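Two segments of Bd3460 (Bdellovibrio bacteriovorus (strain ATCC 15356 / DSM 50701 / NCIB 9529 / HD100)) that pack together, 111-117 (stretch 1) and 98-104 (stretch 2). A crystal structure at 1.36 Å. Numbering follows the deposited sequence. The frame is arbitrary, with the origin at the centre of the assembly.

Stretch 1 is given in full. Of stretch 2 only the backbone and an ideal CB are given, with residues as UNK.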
# COMPACT_ATOMS: atom_id res chain seq x y z
N VAL B 111 1.82 -13.02 7.25
CA VAL B 111 0.93 -13.47 8.29
C VAL B 111 0.54 -14.92 8.04
O VAL B 111 0.51 -15.75 8.98
CB VAL B 111 -0.32 -12.57 8.40
CG1 VAL B 111 -1.35 -13.21 9.31
CG2 VAL B 111 0.05 -11.18 8.92
N ALA B 112 0.24 -15.25 6.80
CA ALA B 112 -0.16 -16.62 6.48
C ALA B 112 0.96 -17.59 6.90
O ALA B 112 0.69 -18.64 7.52
CB ALA B 112 -0.44 -16.78 4.99
N GLU B 113 2.22 -17.26 6.57
CA GLU B 113 3.33 -18.10 6.97
C GLU B 113 3.42 -18.27 8.46
O GLU B 113 3.66 -19.39 8.94
CB GLU B 113 4.67 -17.62 6.41
CG GLU B 113 4.77 -17.77 4.90
CD GLU B 113 4.79 -19.23 4.50
OE1 GLU B 113 5.79 -19.91 4.79
OE2 GLU B 113 3.76 -19.69 3.99
N GLU B 114 3.23 -17.18 9.20
CA GLU B 114 3.25 -17.20 10.65
C GLU B 114 2.17 -18.14 11.17
O GLU B 114 2.42 -18.91 12.08
CB GLU B 114 3.07 -15.79 11.21
CG GLU B 114 3.21 -15.67 12.72
CD GLU B 114 4.64 -15.81 13.23
OE1 GLU B 114 5.60 -15.67 12.45
OE2 GLU B 114 4.78 -16.04 14.45
N LEU B 115 0.96 -18.02 10.63
CA LEU B 115 -0.17 -18.83 11.09
C LEU B 115 0.03 -20.31 10.80
O LEU B 115 -0.23 -21.18 11.65
CB LEU B 115 -1.49 -18.33 10.51
CG LEU B 115 -1.97 -17.00 11.10
CD1 LEU B 115 -3.10 -16.46 10.25
CD2 LEU B 115 -2.44 -17.12 12.54
N ILE B 116 0.56 -20.61 9.61
CA ILE B 116 0.84 -22.02 9.27
C ILE B 116 1.91 -22.63 10.22
O ILE B 116 1.73 -23.73 10.70
CB ILE B 116 1.24 -22.14 7.78
CG1 ILE B 116 0.05 -21.77 6.88
CG2 ILE B 116 1.72 -23.56 7.43
CD1 ILE B 116 0.41 -21.56 5.43
N LYS B 117 2.99 -21.90 10.47
CA LYS B 117 4.01 -22.33 11.43
C LYS B 117 3.47 -22.48 12.85
O LYS B 117 3.99 -23.28 13.63
CB LYS B 117 5.20 -21.35 11.44
CG LYS B 117 6.02 -21.42 10.17
CD LYS B 117 7.21 -20.47 10.12
CE LYS B 117 6.88 -19.06 10.60
NZ LYS B 117 7.92 -18.07 10.17
N UNK B 98 -11.45 -18.66 8.44
CA UNK B 98 -10.55 -18.57 9.59
C UNK B 98 -9.56 -17.42 9.35
O UNK B 98 -9.47 -16.84 8.23
CB UNK B 98 -9.81 -19.89 9.82
N UNK B 99 -8.83 -17.06 10.40
CA UNK B 99 -7.77 -16.06 10.28
C UNK B 99 -6.80 -16.34 9.14
O UNK B 99 -6.40 -15.41 8.44
CB UNK B 99 -6.99 -15.98 11.59
N UNK B 100 -6.44 -17.61 8.96
CA UNK B 100 -5.52 -17.95 7.88
C UNK B 100 -6.15 -17.65 6.52
O UNK B 100 -5.46 -17.15 5.61
CB UNK B 100 -5.12 -19.42 7.97
N UNK B 101 -7.43 -17.97 6.36
CA UNK B 101 -8.12 -17.56 5.13
C UNK B 101 -8.14 -16.07 4.94
O UNK B 101 -7.89 -15.62 3.82
CB UNK B 101 -9.56 -18.08 5.13
N UNK B 102 -8.39 -15.30 5.98
CA UNK B 102 -8.31 -13.84 5.87
C UNK B 102 -6.94 -13.38 5.40
O UNK B 102 -6.85 -12.50 4.55
CB UNK B 102 -8.64 -13.19 7.22
N UNK B 103 -5.89 -13.98 5.94
CA UNK B 103 -4.53 -13.57 5.58
C UNK B 103 -4.27 -13.86 4.11
O UNK B 103 -3.83 -12.98 3.37
CB UNK B 103 -3.50 -14.28 6.45
N UNK B 104 -4.50 -15.10 3.68
CA UNK B 104 -4.22 -15.47 2.29
C UNK B 104 -5.03 -14.62 1.34
O UNK B 104 -4.50 -14.06 0.36
CB UNK B 104 -4.52 -16.95 2.05

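Stretch 1 is helical throughout and offers the other helix an apolar strip: Val111, Ala112, Leu115 and Ile116. Glu113, Glu114 and Lys117 make no contact with it. The two helices run nearly antiparallel, at 154°, with axes 8.8 Å apart at closest approach. No hydrogen bond crosses between them, and the strip is apolar, so the packing is read from side chain size.

Position 98 lies just before the helix, with phi/psi of -82/169, and nothing of stretch 1 comes within 5.5 Å of its ideal CB. The demand here is local: the first turn leaves backbone NH groups unpaired, and Ser, Thr, Asp or Asn could cap one. The deposited residue is Thr98, whose OG1, at chi1 p, accepts a weak capping bond from the backbone N of position 101, 3.4 Å away.

Position 99 points toward stretch 1, and its ideal CB is already 4.1 Å from Leu115 CD1. A small apolar residue fits without displacing that methyl; a longer chain would have to find a way past it. Ala99 is found, its CB 4.2 Å from Leu115 CD1.

Position 100 sends its CB sideways, 4.3 Å from Leu115 CD1. Beside Leu115 lie Ala112, one turn earlier and with only a methyl for a side chain, and Ile116. A longer apolar chain such as Leu or Met could bend back into that space; Ile might partly fill it. Leu100 does so with chi1 t and chi2 p: its CD1 reaches Ala112 CA at 3.7 Å and Leu115 CB at 4.1 Å, and both methyls pack on Ile116, with CD2 of Leu100 3.9 Å and CD1 4.0 Å from Ile116 CG1. With 62 Å² covered, it is the most extensively covered residue of the contact. Leu115 answers it by laying CD1 3.7 Å from Leu100 CA.

Position 101 points away and finds nothing of stretch 1 nearby; this contact leaves the choice wide. It is Ala101.

Position 102 points sideways but has no partner within 5.5 Å of its ideal CB, so many residues would be compatible with stretch 1. Phe102 turns its ring away from the contact.

Position 103 is the tightest. Its CB points toward stretch 1, and the ideal atom lies 3.7 Å from Val111 CG1, 3.9 Å from Ala112 N and 4.4 Å from Leu115 CD1. Gly or Ala suits such a site, and Ala keeps the methyl contacts. Ala103 is deposited, with its CB 3.7 Å from Val111 CG1 and 4.2 Å from Ala112 CB. Here the backbones draw close, Ala103 CA lying 5.4 Å from Ala112 CA: small residues meet on both helices.

Position 104 points sideways, its ideal CB 5.0 Å from Ala112 CB, a gap that a branched or medium apolar chain such as Val, Ile or Leu could bridge. Val104, at chi1 t, brings CG2 to 3.7 Å from Ala112 CB.

The rule is complementary size: alanine where CB faces the partner, larger apolar chains at 100 and 104, whose CB points sideways and whose ends reach stretch 1; Phe102 also starts sideways but leads away.

Stretch 2 (98-104) TALAFAV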
# COMPACT_ATOMS: atom_id res chain seq x y z
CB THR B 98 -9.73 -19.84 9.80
OG1 THR B 98 -8.83 -19.98 8.70
CG2 THR B 98 -10.62 -21.09 9.93
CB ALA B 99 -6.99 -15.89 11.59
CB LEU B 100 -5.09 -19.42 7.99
CG LEU B 100 -4.17 -19.91 6.87
CD1 LEU B 100 -2.90 -19.06 6.71
CD2 LEU B 100 -3.78 -21.36 7.12
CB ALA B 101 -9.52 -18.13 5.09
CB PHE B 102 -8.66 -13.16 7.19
CG PHE B 102 -10.12 -12.98 7.40
CD1 PHE B 102 -10.76 -11.93 6.78
CD2 PHE B 102 -10.89 -13.84 8.20
CE1 PHE B 102 -12.12 -11.73 6.92
CE2 PHE B 102 -12.25 -13.60 8.37
CZ PHE B 102 -12.85 -12.55 7.72
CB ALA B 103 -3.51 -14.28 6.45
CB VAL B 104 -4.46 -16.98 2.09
CG1 VAL B 104 -4.52 -17.34 0.62
CG2 VAL B 104 -3.34 -17.73 2.82
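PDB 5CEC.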